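Local coordinates for hypothetical protein TT1380 (PDB 1IUJ), which is of unknown function but belongs to the antibiotic biosynthesis monooxygenase family, and so may be a monooxygenase, and binds zinc in the crystal, at residues Phe2-Arg7 and Val52-Glu57; Asn6-Arg11 and Gly88-Glu93. One frame throughout, in Å; residues are numbered along the deposited sequence.

Interaction 1: Phe2-Arg7 and Val52-Glu57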
ATOM      1  N   PHE B   2      -0.892 -11.289  -4.080  1.00 12.62           N
ATOM      2  CA  PHE B   2      -0.391 -10.333  -5.060  1.00 11.79           C
ATOM      3  C   PHE B   2      -1.120  -9.014  -4.801  1.00 12.29           C
ATOM      4  O   PHE B   2      -2.317  -9.017  -4.525  1.00 12.12           O
ATOM      5  CB  PHE B   2      -0.663 -10.875  -6.468  1.00 11.15           C
ATOM      6  CG  PHE B   2      -0.381  -9.909  -7.589  1.00 10.32           C
ATOM      7  CD1 PHE B   2       0.909  -9.788  -8.118  1.00 11.00           C
ATOM      8  CD2 PHE B   2      -1.413  -9.184  -8.165  1.00  8.71           C
ATOM      9  CE1 PHE B   2       1.182  -8.915  -9.185  1.00 10.79           C
ATOM     10  CE2 PHE B   2      -1.173  -8.287  -9.262  1.00 11.12           C
ATOM     11  CZ  PHE B   2       0.135  -8.162  -9.771  1.00 12.37           C
ATOM     12  N   VAL B   3      -0.397  -7.900  -4.802  1.00 11.68           N
ATOM     13  CA  VAL B   3      -1.006  -6.614  -4.480  1.00 11.15           C
ATOM     14  C   VAL B   3      -0.724  -5.610  -5.581  1.00 11.07           C
ATOM     15  O   VAL B   3       0.432  -5.497  -6.054  1.00 11.03           O
ATOM     16  CB  VAL B   3      -0.436  -6.059  -3.135  1.00 12.13           C
ATOM     17  CG1 VAL B   3      -0.937  -4.668  -2.842  1.00 13.96           C
ATOM     18  CG2 VAL B   3      -0.746  -7.001  -1.995  1.00 12.24           C
ATOM     19  N   THR B   4      -1.752  -4.859  -5.949  1.00 10.74           N
ATOM     20  CA  THR B   4      -1.571  -3.684  -6.817  1.00 11.30           C
ATOM     21  C   THR B   4      -1.819  -2.407  -6.040  1.00 11.09           C
ATOM     22  O   THR B   4      -2.657  -2.375  -5.134  1.00 11.84           O
ATOM     23  CB  THR B   4      -2.485  -3.687  -8.050  1.00 11.41           C
ATOM     24  OG1 THR B   4      -3.863  -3.739  -7.639  1.00 12.97           O
ATOM     25  CG2 THR B   4      -2.282  -4.919  -8.888  1.00 11.47           C
ATOM     26  N   MET B   5      -1.042  -1.387  -6.362  1.00 10.83           N
ATOM     27  CA  MET B   5      -1.283  -0.044  -5.841  1.00 10.43           C
ATOM     28  C   MET B   5      -1.377   0.901  -7.020  1.00 10.97           C
ATOM     29  O   MET B   5      -0.414   1.092  -7.753  1.00 11.58           O
ATOM     30  CB  MET B   5      -0.168   0.384  -4.886  1.00 12.04           C
ATOM     31  CG  MET B   5      -0.102  -0.472  -3.667  1.00 13.88           C
ATOM     32  SD  MET B   5       1.014   0.262  -2.472  1.00 17.75           S
ATOM     33  CE  MET B   5       1.007  -1.040  -1.354  1.00 21.01           C
ATOM     34  N   ASN B   6      -2.561   1.479  -7.219  1.00 11.70           N
ATOM     35  CA  ASN B   6      -2.772   2.394  -8.328  1.00 11.71           C
ATOM     36  C   ASN B   6      -2.735   3.773  -7.737  1.00 12.89           C
ATOM     37  O   ASN B   6      -3.628   4.130  -6.944  1.00 13.56           O
ATOM     38  CB  ASN B   6      -4.119   2.108  -8.954  1.00 11.53           C
ATOM     39  CG  ASN B   6      -4.248   2.646 -10.388  1.00 12.99           C
ATOM     40  OD1 ASN B   6      -5.326   2.515 -11.001  1.00 19.30           O
ATOM     41  ND2 ASN B   6      -3.194   3.226 -10.925  1.00 14.67           N
ATOM     42  N   ARG B   7      -1.682   4.513  -8.071  1.00 12.89           N
ATOM     43  CA  ARG B   7      -1.479   5.872  -7.545  1.00 13.32           C
ATOM     44  C   ARG B   7      -2.131   6.867  -8.488  1.00 14.16           C
ATOM     45  O   ARG B   7      -1.742   6.986  -9.652  1.00 14.92           O
ATOM     46  CB  ARG B   7       0.026   6.162  -7.398  1.00 13.16           C
ATOM     47  CG  ARG B   7       0.801   5.093  -6.568  1.00 12.29           C
ATOM     48  CD  ARG B   7       2.297   5.287  -6.654  1.00 12.70           C
ATOM     49  NE  ARG B   7       2.744   6.592  -6.173  1.00 16.38           N
ATOM     50  CZ  ARG B   7       2.874   6.901  -4.881  1.00 16.01           C
ATOM     51  NH1 ARG B   7       2.596   6.006  -3.938  1.00 16.18           N
ATOM     52  NH2 ARG B   7       3.286   8.113  -4.534  1.00 18.56           N
ATOM     53  N   VAL B  52      -5.223   3.280  -4.626  1.00 12.45           N
ATOM     54  CA  VAL B  52      -6.212   2.211  -4.604  1.00 12.84           C
ATOM     55  C   VAL B  52      -5.384   0.938  -4.477  1.00 12.75           C
ATOM     56  O   VAL B  52      -4.593   0.583  -5.386  1.00 13.04           O
ATOM     57  CB  VAL B  52      -7.051   2.165  -5.865  1.00 12.63           C
ATOM     58  CG1 VAL B  52      -7.937   0.911  -5.838  1.00 13.30           C
ATOM     59  CG2 VAL B  52      -7.849   3.473  -6.080  1.00 15.27           C
ATOM     60  N   MET B  53      -5.582   0.242  -3.368  1.00 12.44           N
ATOM     61  CA  MET B  53      -4.769  -0.926  -3.064  1.00 12.98           C
ATOM     62  C   MET B  53      -5.648  -2.150  -3.147  1.00 13.26           C
ATOM     63  O   MET B  53      -6.700  -2.214  -2.493  1.00 13.26           O
ATOM     64  CB  MET B  53      -4.199  -0.838  -1.654  1.00 13.22           C
ATOM     65  CG  MET B  53      -3.337  -2.027  -1.346  1.00 16.73           C
ATOM     66  SD  MET B  53      -2.545  -1.800   0.211  1.00 25.95           S
ATOM     67  CE  MET B  53      -3.920  -1.685   1.307  1.00 26.88           C
ATOM     68  N   THR B  54      -5.221  -3.133  -3.920  1.00 12.98           N
ATOM     69  CA  THR B  54      -6.062  -4.306  -4.118  1.00 12.99           C
ATOM     70  C   THR B  54      -5.257  -5.552  -3.893  1.00 12.30           C
ATOM     71  O   THR B  54      -4.109  -5.649  -4.358  1.00 12.85           O
ATOM     72  CB  THR B  54      -6.647  -4.296  -5.517  1.00 12.81           C
ATOM     73  OG1 THR B  54      -7.359  -3.067  -5.736  1.00 13.10           O
ATOM     74  CG2 THR B  54      -7.730  -5.425  -5.657  1.00 13.10           C
ATOM     75  N   LEU B  55      -5.816  -6.455  -3.089  1.00 12.17           N
ATOM     76  CA  LEU B  55      -5.168  -7.710  -2.709  1.00 12.60           C
ATOM     77  C   LEU B  55      -5.806  -8.845  -3.480  1.00 12.76           C
ATOM     78  O   LEU B  55      -7.033  -8.962  -3.494  1.00 13.29           O
ATOM     79  CB  LEU B  55      -5.365  -7.969  -1.207  1.00 12.83           C
ATOM     80  CG  LEU B  55      -4.446  -7.257  -0.215  1.00 17.01           C
ATOM     81  CD1 LEU B  55      -4.539  -5.731  -0.343  1.00 19.77           C
ATOM     82  CD2 LEU B  55      -4.864  -7.740   1.195  1.00 17.44           C
ATOM     83  N   TRP B  56      -4.968  -9.663  -4.105  1.00 11.11           N
ATOM     84  CA  TRP B  56      -5.411 -10.782  -4.964  1.00 11.73           C
ATOM     85  C   TRP B  56      -4.743 -12.086  -4.544  1.00 12.51           C
ATOM     86  O   TRP B  56      -3.618 -12.089  -4.048  1.00 12.84           O
ATOM     87  CB  TRP B  56      -4.961 -10.471  -6.409  1.00 11.52           C
ATOM     88  CG  TRP B  56      -5.713  -9.306  -7.054  1.00 10.76           C
ATOM     89  CD1 TRP B  56      -5.272  -8.024  -7.245  1.00 13.84           C
ATOM     90  CD2 TRP B  56      -7.004  -9.380  -7.655  1.00 14.03           C
ATOM     91  NE1 TRP B  56      -6.242  -7.278  -7.877  1.00 15.32           N
ATOM     92  CE2 TRP B  56      -7.310  -8.095  -8.159  1.00 13.15           C
ATOM     93  CE3 TRP B  56      -7.943 -10.409  -7.817  1.00 14.33           C
ATOM     94  CZ2 TRP B  56      -8.530  -7.809  -8.791  1.00 13.89           C
ATOM     95  CZ3 TRP B  56      -9.156 -10.120  -8.447  1.00 14.56           C
ATOM     96  CH2 TRP B  56      -9.424  -8.844  -8.933  1.00 13.69           C
ATOM     97  N   GLU B  57      -5.415 -13.224  -4.780  1.00 13.84           N
ATOM     98  CA  GLU B  57      -4.798 -14.522  -4.493  1.00 14.94           C
ATOM     99  C   GLU B  57      -3.523 -14.767  -5.306  1.00 14.17           C
ATOM    100  O   GLU B  57      -2.602 -15.451  -4.843  1.00 15.48           O
ATOM    101  CB  GLU B  57      -5.819 -15.633  -4.805  1.00 15.89           C
ATOM    102  CG  GLU B  57      -5.440 -17.025  -4.386  1.00 23.10           C
ATOM    103  CD  GLU B  57      -6.057 -17.351  -3.048  1.00 30.61           C
ATOM    104  OE1 GLU B  57      -5.458 -16.946  -2.030  1.00 34.00           O
ATOM    105  OE2 GLU B  57      -7.158 -17.975  -3.020  1.00 34.19           O
TER
HETATM  106  O   HOH W   1      -6.110  -4.659  -9.065  1.00 14.63           O
HETATM  107  O   HOH W   2      -5.293  -1.613  -7.111  1.00 15.53           O

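Interaction 2: Asn6-Arg11 and Gly88-Glu93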
ATOM      1  N   ASN B   6      -2.561   1.479  -7.219  1.00 11.70           N
ATOM      2  CA  ASN B   6      -2.772   2.394  -8.328  1.00 11.71           C
ATOM      3  C   ASN B   6      -2.735   3.773  -7.737  1.00 12.89           C
ATOM      4  O   ASN B   6      -3.628   4.130  -6.944  1.00 13.56           O
ATOM      5  CB  ASN B   6      -4.119   2.108  -8.954  1.00 11.53           C
ATOM      6  CG  ASN B   6      -4.248   2.646 -10.388  1.00 12.99           C
ATOM      7  OD1 ASN B   6      -5.326   2.515 -11.001  1.00 19.30           O
ATOM      8  ND2 ASN B   6      -3.194   3.226 -10.925  1.00 14.67           N
ATOM      9  N   ARG B   7      -1.682   4.513  -8.071  1.00 12.89           N
ATOM     10  CA  ARG B   7      -1.479   5.872  -7.545  1.00 13.32           C
ATOM     11  C   ARG B   7      -2.131   6.867  -8.488  1.00 14.16           C
ATOM     12  O   ARG B   7      -1.742   6.986  -9.652  1.00 14.92           O
ATOM     13  CB  ARG B   7       0.026   6.162  -7.398  1.00 13.16           C
ATOM     14  CG  ARG B   7       0.801   5.093  -6.568  1.00 12.29           C
ATOM     15  CD  ARG B   7       2.297   5.287  -6.654  1.00 12.70           C
ATOM     16  NE  ARG B   7       2.744   6.592  -6.173  1.00 16.38           N
ATOM     17  CZ  ARG B   7       2.874   6.901  -4.881  1.00 16.01           C
ATOM     18  NH1 ARG B   7       2.596   6.006  -3.938  1.00 16.18           N
ATOM     19  NH2 ARG B   7       3.286   8.113  -4.534  1.00 18.56           N
ATOM     20  N   ILE B   8      -3.145   7.570  -7.981  1.00 13.14           N
ATOM     21  CA  ILE B   8      -4.001   8.411  -8.812  1.00 13.84           C
ATOM     22  C   ILE B   8      -3.922   9.825  -8.264  1.00 14.15           C
ATOM     23  O   ILE B   8      -4.408  10.077  -7.154  1.00 15.27           O
ATOM     24  CB  ILE B   8      -5.434   7.851  -8.816  1.00 14.57           C
ATOM     25  CG1 ILE B   8      -5.429   6.423  -9.420  1.00 15.02           C
ATOM     26  CG2 ILE B   8      -6.377   8.808  -9.571  1.00 15.79           C
ATOM     27  CD1 ILE B   8      -6.657   5.627  -9.102  1.00 19.69           C
ATOM     28  N   PRO B   9      -3.300  10.746  -9.012  1.00 14.50           N
ATOM     29  CA  PRO B   9      -3.089  12.104  -8.536  1.00 15.68           C
ATOM     30  C   PRO B   9      -4.321  12.956  -8.793  1.00 15.83           C
ATOM     31  O   PRO B   9      -4.316  13.821  -9.680  1.00 17.23           O
ATOM     32  CB  PRO B   9      -1.885  12.585  -9.376  1.00 15.25           C
ATOM     33  CG  PRO B   9      -2.052  11.857 -10.670  1.00 15.65           C
ATOM     34  CD  PRO B   9      -2.724  10.540 -10.356  1.00 15.37           C
ATOM     35  N   VAL B  10      -5.353  12.723  -8.000  1.00 16.65           N
ATOM     36  CA  VAL B  10      -6.587  13.532  -8.086  1.00 16.95           C
ATOM     37  C   VAL B  10      -6.502  14.780  -7.234  1.00 17.62           C
ATOM     38  O   VAL B  10      -6.087  14.728  -6.064  1.00 18.79           O
ATOM     39  CB  VAL B  10      -7.851  12.693  -7.763  1.00 16.43           C
ATOM     40  CG1 VAL B  10      -7.810  12.133  -6.364  1.00 16.79           C
ATOM     41  CG2 VAL B  10      -9.134  13.502  -7.973  1.00 17.21           C
ATOM     42  N   ARG B  11      -6.886  15.909  -7.832  1.00 17.43           N
ATOM     43  CA  ARG B  11      -6.925  17.207  -7.144  1.00 18.42           C
ATOM     44  C   ARG B  11      -7.961  17.191  -6.004  1.00 18.18           C
ATOM     45  O   ARG B  11      -8.985  16.494  -6.086  1.00 17.56           O
ATOM     46  CB  ARG B  11      -7.243  18.304  -8.176  1.00 17.27           C
ATOM     47  CG  ARG B  11      -6.171  18.553  -9.246  1.00 20.12           C
ATOM     48  CD  ARG B  11      -6.443  19.821 -10.060  1.00 27.11           C
ATOM     49  NE  ARG B  11      -6.328  19.649 -11.516  1.00 34.60           N
ATOM     50  CZ  ARG B  11      -5.828  20.574 -12.353  1.00 36.22           C
ATOM     51  NH1 ARG B  11      -5.773  20.340 -13.663  1.00 36.17           N
ATOM     52  NH2 ARG B  11      -5.368  21.731 -11.883  1.00 37.23           N
ATOM     53  N   GLY B  88      -1.762  14.356 -13.481  1.00 22.50           N
ATOM     54  CA  GLY B  88      -0.910  13.499 -14.284  1.00 22.58           C
ATOM     55  C   GLY B  88      -1.521  12.125 -14.468  1.00 22.60           C
ATOM     56  O   GLY B  88      -2.631  11.885 -13.980  1.00 22.05           O
ATOM     57  N   PRO B  89      -0.812  11.220 -15.149  1.00 21.77           N
ATOM     58  CA  PRO B  89      -1.288   9.847 -15.328  1.00 21.13           C
ATOM     59  C   PRO B  89      -1.248   9.109 -14.006  1.00 19.69           C
ATOM     60  O   PRO B  89      -0.517   9.500 -13.082  1.00 19.44           O
ATOM     61  CB  PRO B  89      -0.267   9.230 -16.311  1.00 21.50           C
ATOM     62  CG  PRO B  89       0.938  10.058 -16.183  1.00 21.90           C
ATOM     63  CD  PRO B  89       0.489  11.449 -15.812  1.00 22.93           C
ATOM     64  N   ASN B  90      -2.047   8.061 -13.922  1.00 19.40           N
ATOM     65  CA  ASN B  90      -1.977   7.179 -12.781  1.00 18.91           C
ATOM     66  C   ASN B  90      -0.669   6.439 -12.887  1.00 18.73           C
ATOM     67  O   ASN B  90      -0.109   6.305 -13.979  1.00 18.89           O
ATOM     68  CB  ASN B  90      -3.155   6.246 -12.794  1.00 19.47           C
ATOM     69  CG  ASN B  90      -4.465   7.008 -12.721  1.00 23.08           C
ATOM     70  OD1 ASN B  90      -4.511   8.128 -12.188  1.00 27.27           O
ATOM     71  ND2 ASN B  90      -5.517   6.437 -13.274  1.00 29.47           N
ATOM     72  N   ARG B  91      -0.163   5.996 -11.745  1.00 16.36           N
ATOM     73  CA  ARG B  91       1.031   5.154 -11.717  1.00 16.33           C
ATOM     74  C   ARG B  91       0.687   3.868 -10.997  1.00 13.62           C
ATOM     75  O   ARG B  91       0.376   3.869  -9.800  1.00 13.70           O
ATOM     76  CB  ARG B  91       2.194   5.880 -11.038  1.00 16.64           C
ATOM     77  CG  ARG B  91       2.773   6.971 -11.921  1.00 23.69           C
ATOM     78  CD  ARG B  91       3.177   6.497 -13.330  1.00 29.76           C
ATOM     79  NE  ARG B  91       3.198   7.566 -14.336  1.00 34.06           N
ATOM     80  CZ  ARG B  91       4.006   8.643 -14.308  1.00 38.90           C
ATOM     81  NH1 ARG B  91       3.948   9.544 -15.287  1.00 40.40           N
ATOM     82  NH2 ARG B  91       4.871   8.831 -13.311  1.00 40.70           N
ATOM     83  N   LEU B  92       0.762   2.772 -11.743  1.00 11.29           N
ATOM     84  CA  LEU B  92       0.438   1.460 -11.197  1.00 11.61           C
ATOM     85  C   LEU B  92       1.710   0.710 -10.748  1.00 11.69           C
ATOM     86  O   LEU B  92       2.665   0.588 -11.522  1.00 10.71           O
ATOM     87  CB  LEU B  92      -0.328   0.641 -12.242  1.00 11.76           C
ATOM     88  CG  LEU B  92      -0.724  -0.796 -11.857  1.00 13.10           C
ATOM     89  CD1 LEU B  92      -1.716  -0.911 -10.691  1.00 13.30           C
ATOM     90  CD2 LEU B  92      -1.299  -1.545 -13.088  1.00 14.59           C
ATOM     91  N   GLU B  93       1.686   0.226  -9.502  1.00 11.19           N
ATOM     92  CA  GLU B  93       2.754  -0.576  -8.910  1.00 11.31           C
ATOM     93  C   GLU B  93       2.174  -1.952  -8.541  1.00 11.05           C
ATOM     94  O   GLU B  93       0.979  -2.055  -8.225  1.00 13.03           O
ATOM     95  CB  GLU B  93       3.234   0.092  -7.637  1.00 12.33           C
ATOM     96  CG  GLU B  93       3.908   1.434  -7.843  1.00 13.75           C
ATOM     97  CD  GLU B  93       4.708   1.839  -6.622  1.00 12.03           C
ATOM     98  OE1 GLU B  93       5.934   1.948  -6.774  1.00 20.63           O
ATOM     99  OE2 GLU B  93       4.092   2.035  -5.571  1.00 15.73           O
TER
HETATM  100  O   HOH W   3       2.025   3.042  -4.072  1.00 19.38           O

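Interaction 1: Phe2-Arg7 and Val52-Glu57
The two central strands of the four-stranded antiparallel sheet, in a fold of the dimeric alpha-beta barrel clan, pair along Phe2-Asn6 and Val52-Trp56. Three hydrogen-bonded pairs, Phe2 with Trp56, Thr4 with Thr54 and Asn6 with Val52, each close two backbone bonds; the straightest runs from Phe2 N to Trp56 O (2.8 Å, 175°). On the face of Phe2, Thr4, Thr54 and Trp56, the Phe2 ring crosses the indole obliquely, CD2 lying 4.1 Å from Trp56 CD1. Thr4 holds OG1 in the crowded position between its backbone N and carbonyl carbon (chi1 58°), 3.5 Å from Thr54 CB. Two waters grip this hydroxyl. One accepts the indole N-H in the ring plane, 2.9 Å from Trp56 NE1; the other, 2.6 Å from Thr4 OG1, also binds Thr54 OG1 and donates to Val52 O. The opposite face is apolar: Val3 CG1 meets Met53 CG at 3.9 Å, and Met5 CE reaches Met53 SD at 4.0 Å. Met53 packs there on Met53 of the second subunit, whereas helix 59-66 covers the other face, Phe62 meeting the Phe2 ring and Trp65 the indole. Strands 91-100 and 35-43 flank the pair.

Interaction 2: Asn6-Arg11 and Gly88-Glu93
Strand 2-8 meets the start of strand 91-100 in a short antiparallel pairing that gives way to loop on both sides, at Pro9 and at Gly88-Asn90. Arg7 N gives a 2.8 Å bond to Arg91 O, from above the carbonyl plane, and Arg91 N returns one to Arg7 O. Beyond this pair no bridge follows: Asn90 CA still lies 3.1 Å from Arg7 O, and its side chain packs on Ile8. With CG anti to the carbonyl carbon (chi1 -60°), OD1 of Asn90 is set 3.3 Å from Ile8 CG2 and near Pro9 CD. Asn6 has CG anti to its backbone N (chi1 -160°), which places ND2 3.6 Å from Asn90 CB, the two amide planes perpendicular and the Asn6 side chain about 4 Å from a bound zinc ion. Pro9, the centre of an inverse gamma turn, leans its CG on Gly88 O at 3.4 Å. On the other face the Arg7 chain bends at chi3 (59°), carrying its guanidinium beside Glu93. No N-H points at the carboxylate: Arg7 NH1 is 4.5 Å from Glu93 OE2, and a water in the guanidinium plane joins them. Direct salt bridges run both ways between the subunits, Arg7 to Glu93 of the second subunit and Glu93 to its Arg7. Each carboxylate would be expected to stabilise the charge of the guanidinium groups near it, and the reverse.

Overall arrangement
Strand 2-8 is common to both contacts, pairing with strand 50-56 in interaction 1 and with strand 91-100 in interaction 2, so three neighbouring strands of one sheet are joined through it. Asn6 and Arg7 lie in segments 2-7 and 6-11 alike, though Arg7 bonds across only in interaction 2. A probable hydrogen bond from Met5 N to Glu93 O (2.8 Å) ties the two contacts together. Interaction 1 is buried: regular strand pairing with aromatic and sulfur packing, its threonine hydroxyls bridged by water. Interaction 2 lies at the surface, where pairing soon gives way to loop contacts and charged side chains. Both touch the second subunit, interaction 1 largely through apolar packing, interaction 2 through reciprocal intersubunit salt bridges.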